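Local coordinates for reticulocyte binding protein (Streptococcus agalactiae COH1, PDB 3FAW), which is a cell-wall-anchored pullulanase, a glycoside hydrolase that probably cleaves the alpha-1,6 branch linkages of pullulan, glycogen and related alpha-glucans, at residues Leu288-Gly293 against Tyr358-Lys363; Arg276-Asp281 against Asp303-Leu308; Ala370-Leu375 against Ser447-Asp452; Glu326-Arg331 against Asp339-Trp344. All blocks are in the same frame, centred on the assembly; numbering follows the deposited sequence.

Contact 1: residues Leu288-Gly293 against Tyr358-Lys363. With CA (calcium ion), chain B.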
# COMPACT_ATOMS: atom_id res chain seq x y z
N LEU A 288 -22.76 19.31 1.09
CA LEU A 288 -21.34 19.00 1.38
C LEU A 288 -20.93 20.47 1.19
O LEU A 288 -21.31 21.08 0.19
CB LEU A 288 -20.63 18.17 0.31
CG LEU A 288 -19.70 17.01 0.67
CD1 LEU A 288 -20.21 16.20 1.85
CD2 LEU A 288 -19.53 16.11 -0.56
N LYS A 289 -20.20 21.06 2.13
CA LYS A 289 -19.76 22.45 1.99
C LYS A 289 -18.57 22.59 1.04
O LYS A 289 -18.34 23.65 0.46
CB LYS A 289 -19.42 23.04 3.36
CG LYS A 289 -19.39 24.57 3.40
CD LYS A 289 -20.75 25.20 3.05
CE LYS A 289 -20.57 26.57 2.41
NZ LYS A 289 -19.63 27.45 3.18
N ASN A 290 -17.81 21.51 0.87
CA ASN A 290 -16.63 21.51 0.01
C ASN A 290 -16.85 20.62 -1.20
O ASN A 290 -17.84 19.90 -1.29
CB ASN A 290 -15.41 21.06 0.81
CG ASN A 290 -15.16 21.95 2.02
OD1 ASN A 290 -14.81 23.11 1.88
ND2 ASN A 290 -15.37 21.41 3.22
N GLN A 291 -15.91 20.69 -2.14
CA GLN A 291 -16.04 19.98 -3.41
C GLN A 291 -15.89 18.47 -3.20
O GLN A 291 -15.04 18.03 -2.42
CB GLN A 291 -14.99 20.49 -4.39
CG GLN A 291 -15.27 20.18 -5.85
CD GLN A 291 -14.42 21.03 -6.79
OE1 GLN A 291 -13.38 21.57 -6.39
NE2 GLN A 291 -14.85 21.13 -8.04
N LEU A 292 -16.71 17.69 -3.89
CA LEU A 292 -16.74 16.25 -3.72
C LEU A 292 -15.39 15.60 -4.06
O LEU A 292 -14.69 16.05 -4.97
CB LEU A 292 -17.86 15.62 -4.56
CG LEU A 292 -17.78 15.72 -6.08
CD1 LEU A 292 -16.86 14.67 -6.66
CD2 LEU A 292 -19.17 15.56 -6.69
N GLY A 293 -15.03 14.57 -3.29
CA GLY A 293 -13.83 13.78 -3.56
C GLY A 293 -12.52 14.47 -3.24
O GLY A 293 -11.49 14.11 -3.81
N TYR A 358 -7.11 15.49 -5.33
CA TYR A 358 -7.88 15.66 -4.10
C TYR A 358 -7.81 17.08 -3.55
O TYR A 358 -8.24 17.34 -2.41
CB TYR A 358 -7.41 14.64 -3.06
CG TYR A 358 -7.33 13.25 -3.65
CD1 TYR A 358 -8.41 12.71 -4.35
CD2 TYR A 358 -6.18 12.47 -3.53
CE1 TYR A 358 -8.36 11.45 -4.90
CE2 TYR A 358 -6.12 11.20 -4.08
CZ TYR A 358 -7.21 10.70 -4.76
OH TYR A 358 -7.17 9.44 -5.32
N SER A 359 -7.32 18.00 -4.37
CA SER A 359 -7.22 19.41 -4.02
C SER A 359 -8.34 20.20 -4.67
O SER A 359 -8.71 19.95 -5.83
CB SER A 359 -5.87 19.97 -4.47
OG SER A 359 -5.80 21.37 -4.31
N GLU A 360 -8.88 21.16 -3.94
CA GLU A 360 -9.88 22.08 -4.50
C GLU A 360 -9.24 23.07 -5.48
O GLU A 360 -9.92 23.56 -6.39
CB GLU A 360 -10.60 22.82 -3.37
CG GLU A 360 -11.54 21.92 -2.58
CD GLU A 360 -12.44 22.68 -1.64
OE1 GLU A 360 -11.91 23.40 -0.78
OE2 GLU A 360 -13.68 22.55 -1.77
N LYS A 361 -7.94 23.32 -5.33
CA LYS A 361 -7.21 24.27 -6.17
C LYS A 361 -5.93 23.65 -6.73
O LYS A 361 -4.83 24.05 -6.34
CB LYS A 361 -6.89 25.53 -5.37
CG LYS A 361 -8.12 26.25 -4.84
CD LYS A 361 -7.76 27.60 -4.24
CE LYS A 361 -7.61 28.68 -5.30
NZ LYS A 361 -7.36 30.02 -4.71
N PRO A 362 -6.06 22.69 -7.67
CA PRO A 362 -4.88 21.99 -8.21
C PRO A 362 -3.84 22.88 -8.91
O PRO A 362 -2.66 22.52 -8.98
CB PRO A 362 -5.50 20.99 -9.21
CG PRO A 362 -6.87 21.50 -9.49
CD PRO A 362 -7.32 22.22 -8.27
N LYS A 363 -4.27 24.04 -9.42
CA LYS A 363 -3.36 24.99 -10.06
C LYS A 363 -2.49 25.78 -9.07
O LYS A 363 -1.55 26.44 -9.49
CB LYS A 363 -4.16 25.93 -10.98
CG LYS A 363 -4.69 25.23 -12.23
CD LYS A 363 -5.94 25.88 -12.80
CE LYS A 363 -5.65 27.21 -13.44
NZ LYS A 363 -6.85 27.78 -14.12
CA CA B . -0.34 27.89 -10.74
O HOH W 1 -13.98 24.78 0.07
O HOH W 2 -2.24 29.15 -11.63
O HOH W 3 -0.71 26.89 -12.88
O HOH W 4 -0.75 29.65 -9.05
O HOH W 5 1.63 28.22 -9.21
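The carboxylate of E360 accepts the backbone N-H of Q291, with OE2 2.9 Å from Q291 N and an N-H...O angle of 171°, so the bond is nearly straight. The donor approaches OE2 from the anti side, away from OE1, and lies somewhat out of the carboxylate plane. The same oxygen rests against the neighbouring aliphatic carbons, at 3.4 Å from N290 CB and somewhat farther from Q291 CB. The second oxygen is reached through water: one molecule donates to E360 OE1 and to N290 OD1, each at 2.6 Å, and so bridges the carboxylate to an amide whose plane is turned 75° from it. A smaller contact lies at G293, where its O meets the edge of the Y358 ring near the ring plane, 3.4 Å from CD1.

E360 reaches across because CG lies anti to its own carbonyl carbon (chi1 -70°) and the chain then runs extended. Its backbone N is held in turn by OE2 of E371 on helix 367-381. Across the interface, the ND2 of N290 is taken by E300, leaving OD1 turned to the bridging water, while Y358 OH pairs with Y321. Farther along, K363 O binds a calcium ion at 2.3 Å, together with four waters, K165 and Y202.

Two irregular loops of the catalytic domain are thus joined without a side-chain salt bridge. The carboxylate accepts a main-chain N-H and a water that also bonds N290 OD1, a setting that would probably stabilise its negative charge.

Contact 2: residues Arg276-Asp281 against Asp303-Leu308. With CA (calcium ion), chain C.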
# COMPACT_ATOMS: atom_id res chain seq x y z
N ARG A 276 -11.63 9.91 -2.93
CA ARG A 276 -12.74 10.09 -3.87
C ARG A 276 -13.99 9.33 -3.41
O ARG A 276 -15.06 9.92 -3.23
CB ARG A 276 -12.34 9.63 -5.27
CG ARG A 276 -13.41 9.78 -6.35
CD ARG A 276 -13.66 11.24 -6.66
NE ARG A 276 -14.56 11.41 -7.80
CZ ARG A 276 -14.84 12.57 -8.39
NH1 ARG A 276 -14.29 13.71 -7.96
NH2 ARG A 276 -15.67 12.60 -9.41
N ASP A 277 -13.83 8.01 -3.22
CA ASP A 277 -14.95 7.12 -2.85
C ASP A 277 -15.79 7.66 -1.71
O ASP A 277 -17.02 7.61 -1.74
CB ASP A 277 -14.42 5.74 -2.41
CG ASP A 277 -13.75 4.97 -3.53
OD1 ASP A 277 -13.70 5.45 -4.69
OD2 ASP A 277 -13.25 3.86 -3.24
N PHE A 278 -15.11 8.16 -0.68
CA PHE A 278 -15.74 8.44 0.61
C PHE A 278 -16.73 9.61 0.57
O PHE A 278 -17.54 9.74 1.49
CB PHE A 278 -14.65 8.70 1.67
CG PHE A 278 -15.14 8.58 3.09
CD1 PHE A 278 -15.83 7.45 3.53
CD2 PHE A 278 -14.87 9.59 4.02
CE1 PHE A 278 -16.26 7.34 4.84
CE2 PHE A 278 -15.30 9.48 5.33
CZ PHE A 278 -15.99 8.35 5.75
N THR A 279 -16.66 10.45 -0.47
CA THR A 279 -17.57 11.60 -0.59
C THR A 279 -18.06 11.88 -2.02
O THR A 279 -18.47 13.00 -2.32
CB THR A 279 -16.91 12.89 -0.03
OG1 THR A 279 -15.73 13.20 -0.78
CG2 THR A 279 -16.55 12.73 1.45
N SER A 280 -18.05 10.87 -2.90
CA SER A 280 -18.50 11.04 -4.29
C SER A 280 -19.98 10.69 -4.50
O SER A 280 -20.49 10.83 -5.62
CB SER A 280 -17.65 10.21 -5.24
OG SER A 280 -17.79 8.82 -5.00
N ASP A 281 -20.66 10.25 -3.45
CA ASP A 281 -22.09 9.91 -3.54
C ASP A 281 -22.94 11.13 -3.96
O ASP A 281 -22.84 12.20 -3.35
CB ASP A 281 -22.59 9.38 -2.19
CG ASP A 281 -23.93 8.67 -2.27
OD1 ASP A 281 -24.63 8.78 -3.30
OD2 ASP A 281 -24.30 7.99 -1.29
N ASP A 303 -16.86 12.59 11.61
CA ASP A 303 -17.74 12.29 12.74
C ASP A 303 -18.28 10.85 12.65
O ASP A 303 -18.32 10.14 13.65
CB ASP A 303 -18.89 13.29 12.82
CG ASP A 303 -18.48 14.63 13.46
OD1 ASP A 303 -17.29 14.82 13.78
OD2 ASP A 303 -19.37 15.49 13.64
N TYR A 304 -18.69 10.45 11.45
CA TYR A 304 -19.13 9.07 11.19
C TYR A 304 -18.08 8.04 11.61
O TYR A 304 -18.40 7.04 12.26
CB TYR A 304 -19.44 8.89 9.70
CG TYR A 304 -19.70 7.45 9.29
CD1 TYR A 304 -20.97 6.89 9.44
CD2 TYR A 304 -18.69 6.66 8.74
CE1 TYR A 304 -21.22 5.57 9.07
CE2 TYR A 304 -18.93 5.34 8.36
CZ TYR A 304 -20.20 4.80 8.53
OH TYR A 304 -20.47 3.51 8.16
N LEU A 305 -16.83 8.29 11.23
CA LEU A 305 -15.73 7.38 11.54
C LEU A 305 -15.33 7.46 13.01
O LEU A 305 -14.96 6.45 13.60
CB LEU A 305 -14.52 7.68 10.64
CG LEU A 305 -14.72 7.42 9.14
CD1 LEU A 305 -13.48 7.85 8.36
CD2 LEU A 305 -15.03 5.96 8.86
N GLN A 306 -15.40 8.65 13.60
CA GLN A 306 -15.19 8.80 15.04
C GLN A 306 -16.21 7.96 15.81
O GLN A 306 -15.84 7.24 16.74
CB GLN A 306 -15.30 10.27 15.46
CG GLN A 306 -15.01 10.52 16.94
CD GLN A 306 -15.12 11.98 17.35
OE1 GLN A 306 -15.72 12.80 16.64
NE2 GLN A 306 -14.55 12.32 18.50
N LYS A 307 -17.47 8.04 15.41
CA LYS A 307 -18.54 7.24 16.03
C LYS A 307 -18.34 5.75 15.76
O LYS A 307 -18.50 4.93 16.66
CB LYS A 307 -19.91 7.68 15.53
CG LYS A 307 -20.34 9.08 15.98
CD LYS A 307 -21.56 9.55 15.19
CE LYS A 307 -22.10 10.89 15.70
NZ LYS A 307 -21.25 12.05 15.30
N LEU A 308 -17.99 5.40 14.52
CA LEU A 308 -17.74 4.01 14.14
C LEU A 308 -16.75 3.34 15.09
O LEU A 308 -16.94 2.17 15.46
CB LEU A 308 -17.23 3.92 12.70
CG LEU A 308 -16.99 2.51 12.14
CD1 LEU A 308 -18.23 1.63 12.32
CD2 LEU A 308 -16.56 2.56 10.67
CA CA C . -18.76 4.34 18.89
O HOH W 6 -16.66 5.48 18.98
O HOH W 7 -17.86 2.01 18.14
O HOH W 8 -20.95 3.88 17.93
O HOH W 9 -17.63 3.28 20.73
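F278 and L305 are the residues closest in backbone across this contact, yet their CA atoms stand 11.0 Å apart, so a loop with locally helical phi/psi at 276-278 meets helix 303-308 through side chains alone. F278 bridges nearly half of that gap, and L305 comes to meet it. With CG opposite the backbone N across the first torsion (chi1 -162°), the phenylalanine ring extends toward the helix and presents CZ as the leading atom.

L305 comes from the opposite direction, and both its CG and its CD1 lie 3.7 Å from F278 CZ, with CD2 only a little farther. The CD1 methyl sits obliquely to the ring in an apolar contact. Y304, one residue earlier on the helix, adds a looser touch: its CD2 lies near the plane of the phenylalanine ring at its edge, 4.4 Å from F278 CZ. The hydroxyl of Y304 is engaged by E622, and its ring touches Q691 of helix 685-703.

Both F278 and L305 also pack on Y271 of strand 269-273, so the pair belongs to a shared hydrophobic layer. At the far end of the helix, K307 O binds a calcium ion at 2.3 Å; two of the waters on that ion donate to Q306 O and L308 O.

The loop that supplies F278 leaves the first barrel strand, and helix 302-308, whose L305 and L308 pack on Y271 of that strand, lies in the chain between it and the second, 312-315. Such packing of strand, loop and helix belongs to the TIM barrel, the catalytic fold of the alpha-amylase family.

Contact 3: residues Ala370-Leu375 against Ser447-Asp452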
# COMPACT_ATOMS: atom_id res chain seq x y z
N ALA A 370 -1.43 22.17 2.29
CA ALA A 370 -2.28 22.76 3.33
C ALA A 370 -3.57 21.96 3.54
O ALA A 370 -4.02 21.77 4.67
CB ALA A 370 -2.61 24.21 2.97
N GLU A 371 -4.15 21.47 2.45
CA GLU A 371 -5.40 20.70 2.51
C GLU A 371 -5.25 19.32 3.17
O GLU A 371 -6.14 18.90 3.90
CB GLU A 371 -5.98 20.54 1.11
CG GLU A 371 -6.51 21.83 0.51
CD GLU A 371 -6.72 21.72 -0.99
OE1 GLU A 371 -5.75 21.40 -1.71
OE2 GLU A 371 -7.86 21.94 -1.44
N LEU A 372 -4.14 18.62 2.90
CA LEU A 372 -3.91 17.32 3.54
C LEU A 372 -3.55 17.49 5.02
O LEU A 372 -4.00 16.71 5.86
CB LEU A 372 -2.82 16.52 2.81
CG LEU A 372 -2.53 15.11 3.37
CD1 LEU A 372 -3.81 14.26 3.40
CD2 LEU A 372 -1.45 14.40 2.56
N LYS A 373 -2.74 18.49 5.33
CA LYS A 373 -2.42 18.81 6.72
C LYS A 373 -3.67 19.12 7.54
O LYS A 373 -3.78 18.71 8.70
CB LYS A 373 -1.45 20.00 6.80
CG LYS A 373 0.01 19.67 6.50
CD LYS A 373 0.86 20.91 6.68
CE LYS A 373 2.32 20.69 6.39
NZ LYS A 373 3.15 21.77 7.02
N GLN A 374 -4.61 19.85 6.95
CA GLN A 374 -5.85 20.23 7.63
C GLN A 374 -6.74 19.02 7.90
O GLN A 374 -7.26 18.86 9.00
CB GLN A 374 -6.62 21.28 6.81
CG GLN A 374 -7.86 21.85 7.51
CD GLN A 374 -7.53 22.66 8.76
OE1 GLN A 374 -8.00 22.36 9.86
NE2 GLN A 374 -6.71 23.69 8.59
N LEU A 375 -6.91 18.17 6.88
CA LEU A 375 -7.62 16.90 7.05
C LEU A 375 -7.00 16.06 8.17
O LEU A 375 -7.71 15.50 8.99
CB LEU A 375 -7.61 16.11 5.74
CG LEU A 375 -8.14 14.67 5.80
CD1 LEU A 375 -9.58 14.65 6.27
CD2 LEU A 375 -8.00 13.98 4.44
N SER A 447 7.32 13.50 9.36
CA SER A 447 7.62 14.71 10.12
C SER A 447 6.84 15.94 9.63
O SER A 447 6.45 16.78 10.44
CB SER A 447 9.13 14.99 10.11
OG SER A 447 9.60 15.24 8.80
N GLU A 448 6.62 16.04 8.32
CA GLU A 448 5.92 17.20 7.75
C GLU A 448 4.40 17.12 7.92
O GLU A 448 3.77 18.08 8.36
CB GLU A 448 6.27 17.37 6.26
CG GLU A 448 5.84 18.71 5.67
CD GLU A 448 6.43 19.90 6.42
OE1 GLU A 448 7.65 19.88 6.69
OE2 GLU A 448 5.68 20.84 6.74
N PHE A 449 3.82 15.98 7.57
CA PHE A 449 2.36 15.80 7.65
C PHE A 449 1.88 15.13 8.96
O PHE A 449 0.68 14.96 9.16
CB PHE A 449 1.85 15.03 6.42
CG PHE A 449 1.98 15.81 5.13
CD1 PHE A 449 0.98 16.69 4.74
CD2 PHE A 449 3.10 15.66 4.32
CE1 PHE A 449 1.09 17.41 3.55
CE2 PHE A 449 3.22 16.38 3.13
CZ PHE A 449 2.22 17.25 2.74
N LYS A 450 2.82 14.78 9.83
CA LYS A 450 2.55 14.11 11.12
C LYS A 450 1.75 12.82 10.94
O LYS A 450 0.76 12.56 11.64
CB LYS A 450 1.85 15.05 12.11
CG LYS A 450 2.60 16.35 12.37
CD LYS A 450 3.99 16.14 12.95
CE LYS A 450 4.67 17.47 13.25
NZ LYS A 450 6.15 17.39 13.16
N VAL A 451 2.21 11.99 10.00
CA VAL A 451 1.55 10.73 9.67
C VAL A 451 1.83 9.69 10.77
O VAL A 451 2.94 9.63 11.32
CB VAL A 451 2.01 10.22 8.29
CG1 VAL A 451 1.48 8.83 8.01
CG2 VAL A 451 1.57 11.19 7.21
N ASP A 452 0.82 8.90 11.09
CA ASP A 452 0.89 7.98 12.22
C ASP A 452 1.24 6.55 11.82
O ASP A 452 1.49 5.71 12.68
CB ASP A 452 -0.43 8.01 12.98
CG ASP A 452 -0.81 9.40 13.40
OD1 ASP A 452 -0.16 9.94 14.32
OD2 ASP A 452 -1.74 9.97 12.79
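L372 and K373 of helix 367-381 both lean on the ring of F449, near the end of helix 432-449, and this is the tightly packed part of the contact. The leucine places CD2 over one face of the phenylalanine, 4.0 Å from CD1, its side chain crossing the aromatic one at about a right angle. K373 approaches the same ring atom with its aliphatic portion, CG lying 3.6 Å from F449 CD1 in an oblique position. The backbones close in here as well, the CA atoms of K373 and F449 being 5.7 Å apart. I369 and I376, from the same helix as L372, also touch the phenylalanine.

Toward the partly exposed E448 the contact turns polar. K373 runs fully extended past the ring, chi2 to chi4 all near 180°, and delivers NZ to E448 OE2 at 2.7 Å in a salt bridge that uses the anti lone pair of that oxygen. E448 bends at chi2 (56°) to bring the carboxylate round. The ammonium group also donates to the carbonyls of P246 and L249 in a neighbouring loop.

One lysine therefore does two jobs, a methylene chain for the hydrophobic seam and a charged end at its border, in a residue that is buried overall. With a carboxylate and two carbonyl oxygens around it, that ammonium is probably well stabilised as a cation, and it links two barrel helices to the loop at 246-249.

Contact 4: residues Glu326-Arg331 against Asp339-Trp344. With CA (calcium ion), chain D.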
# COMPACT_ATOMS: atom_id res chain seq x y z
N GLU A 326 -6.38 15.93 -13.60
CA GLU A 326 -6.75 16.58 -12.35
C GLU A 326 -7.65 17.81 -12.55
O GLU A 326 -8.22 18.33 -11.59
CB GLU A 326 -5.48 16.97 -11.58
CG GLU A 326 -4.60 15.77 -11.21
CD GLU A 326 -3.26 16.17 -10.61
OE1 GLU A 326 -2.84 17.34 -10.78
OE2 GLU A 326 -2.62 15.30 -9.97
N MET A 327 -7.78 18.26 -13.79
CA MET A 327 -8.66 19.38 -14.12
C MET A 327 -10.11 18.94 -14.41
O MET A 327 -10.96 19.79 -14.68
CB MET A 327 -8.08 20.16 -15.30
CG MET A 327 -6.69 20.76 -15.05
SD MET A 327 -6.58 21.76 -13.54
CE MET A 327 -7.82 23.02 -13.84
N ASP A 328 -10.37 17.64 -14.35
CA ASP A 328 -11.72 17.08 -14.54
C ASP A 328 -12.17 16.42 -13.24
O ASP A 328 -11.76 15.29 -12.93
CB ASP A 328 -11.69 16.06 -15.69
CG ASP A 328 -13.00 15.29 -15.85
OD1 ASP A 328 -14.07 15.76 -15.40
OD2 ASP A 328 -12.96 14.20 -16.46
N LYS A 329 -13.01 17.13 -12.48
CA LYS A 329 -13.55 16.61 -11.22
C LYS A 329 -14.96 16.03 -11.39
O LYS A 329 -15.61 15.69 -10.40
CB LYS A 329 -13.56 17.71 -10.16
CG LYS A 329 -12.18 18.17 -9.72
CD LYS A 329 -12.27 19.24 -8.65
CE LYS A 329 -10.90 19.63 -8.13
NZ LYS A 329 -10.21 18.49 -7.47
N SER A 330 -15.41 15.89 -12.63
CA SER A 330 -16.77 15.46 -12.91
C SER A 330 -17.05 14.04 -12.43
O SER A 330 -16.18 13.17 -12.49
CB SER A 330 -17.09 15.57 -14.41
OG SER A 330 -16.35 14.63 -15.17
N ARG A 331 -18.27 13.83 -11.94
CA ARG A 331 -18.75 12.52 -11.54
C ARG A 331 -19.03 11.65 -12.77
O ARG A 331 -19.67 12.10 -13.72
CB ARG A 331 -20.02 12.66 -10.70
CG ARG A 331 -20.60 11.34 -10.20
CD ARG A 331 -21.92 11.54 -9.47
NE ARG A 331 -21.72 12.17 -8.16
CZ ARG A 331 -22.12 13.40 -7.81
NH1 ARG A 331 -22.77 14.19 -8.65
NH2 ARG A 331 -21.87 13.83 -6.58
N ASP A 339 -12.02 2.81 -18.42
CA ASP A 339 -11.97 4.09 -19.12
C ASP A 339 -12.67 5.20 -18.33
O ASP A 339 -13.52 5.92 -18.85
CB ASP A 339 -12.57 3.95 -20.53
CG ASP A 339 -12.21 5.11 -21.46
OD1 ASP A 339 -11.24 5.85 -21.18
OD2 ASP A 339 -12.89 5.27 -22.49
N ASN A 340 -12.29 5.32 -17.06
CA ASN A 340 -12.75 6.42 -16.21
C ASN A 340 -11.57 7.23 -15.69
O ASN A 340 -10.49 6.69 -15.48
CB ASN A 340 -13.56 5.86 -15.04
CG ASN A 340 -14.89 5.28 -15.49
OD1 ASN A 340 -15.86 6.01 -15.65
ND2 ASN A 340 -14.93 3.97 -15.70
N ASN A 341 -11.79 8.52 -15.49
CA ASN A 341 -10.77 9.40 -14.91
C ASN A 341 -10.39 8.94 -13.50
O ASN A 341 -9.30 9.24 -13.00
CB ASN A 341 -11.26 10.85 -14.87
CG ASN A 341 -10.15 11.85 -14.56
OD1 ASN A 341 -8.99 11.63 -15.15
ND2 ASN A 341 -10.35 12.80 -13.81
N TYR A 342 -11.31 8.21 -12.86
CA TYR A 342 -11.05 7.54 -11.59
C TYR A 342 -9.76 6.72 -11.60
O TYR A 342 -9.42 6.09 -12.60
CB TYR A 342 -12.21 6.60 -11.26
CG TYR A 342 -12.08 5.98 -9.90
CD1 TYR A 342 -12.57 6.63 -8.77
CD2 TYR A 342 -11.45 4.75 -9.73
CE1 TYR A 342 -12.44 6.07 -7.52
CE2 TYR A 342 -11.32 4.18 -8.48
CZ TYR A 342 -11.82 4.85 -7.38
OH TYR A 342 -11.70 4.30 -6.12
N ASN A 343 -9.05 6.73 -10.48
CA ASN A 343 -7.82 5.95 -10.32
C ASN A 343 -7.58 5.70 -8.84
O ASN A 343 -7.63 6.65 -8.06
CB ASN A 343 -6.65 6.71 -10.94
CG ASN A 343 -5.42 5.84 -11.18
OD1 ASN A 343 -5.22 4.81 -10.54
ND2 ASN A 343 -4.58 6.27 -12.12
N TRP A 344 -7.32 4.45 -8.46
CA TRP A 344 -6.94 4.13 -7.07
C TRP A 344 -5.67 4.86 -6.69
O TRP A 344 -5.55 5.36 -5.57
CB TRP A 344 -6.73 2.63 -6.85
CG TRP A 344 -7.97 1.81 -6.65
CD1 TRP A 344 -9.20 2.25 -6.24
CD2 TRP A 344 -8.08 0.39 -6.80
NE1 TRP A 344 -10.07 1.20 -6.16
CE2 TRP A 344 -9.42 0.04 -6.50
CE3 TRP A 344 -7.19 -0.63 -7.18
CZ2 TRP A 344 -9.88 -1.27 -6.55
CZ3 TRP A 344 -7.66 -1.94 -7.24
CH2 TRP A 344 -8.99 -2.25 -6.93
CA CA D . -8.53 5.51 -14.66
O HOH W 10 -7.51 7.73 -14.34
O HOH W 11 -8.50 6.12 -17.29
O HOH W 12 -6.10 5.16 -15.41
O HOH W 13 -7.82 3.79 -13.12
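D328 meets N341 across two irregular loop segments, with E326 and M327 leading up to it. E326 points its side chain away from the other segment, and its OE1 accepts from the backbone N of W227, tying the start of the segment to that residue. M327 also turns away, so the approach falls to the aspartate. Here the backbone O of D328 lies 3.0 Å from N341 ND2, and its carboxylate lies beside the amide, OD2 being 4.0 Å from the same nitrogen. The carboxylate and amide planes are nearly parallel, 10° apart, and the two side chains run antiparallel alongside each other; both extend this way because each CG is anti to its backbone N. N341 OD1 is held independently by N325 N.

Beyond K329, whose NZ reaches S359 O, the chain turns. D328 OD1 accepts from S330 N at 3.1 Å, from above the carboxylate plane, and from S330 OG at 2.6 Å through the syn lone pair. Two donors thus fix the rotation of the carboxylate. R331 closes the segment, pairing with D285.

On the other segment, N340 O and Y342 O bind a calcium ion at 2.4 Å and 2.3 Å, and D665 and four waters complete the coordination. The local pattern is an Asx turn at 328-330 that meets N341, the residue between the calcium ligands N340 and Y342, within the long loop that follows the second strand of the TIM barrel.

In the fold
Following the chain, the loop after strand 269-273 supplies 276-281, which contact 2 joins to helix 302-308, closing a short loop after the first barrel strand. Contact 1 starts inside that loop, at 288-293, and ends beyond it, at 358-363, so the two cross. Between the ends of contact 1, after strand 312-315, contact 4 closes a short loop and is wholly enclosed by it. Contact 3 follows in series, pairing helix 367-381 with helix 432-449. Contact 1 is the hub, touching all three others: G293 N reaches T279 OG1 of contact 2, 358-363 meets 370-375 of contact 3, and both its segments meet 326-331 of contact 4. Y342 OH and D277 OD1 join contacts 4 and 2.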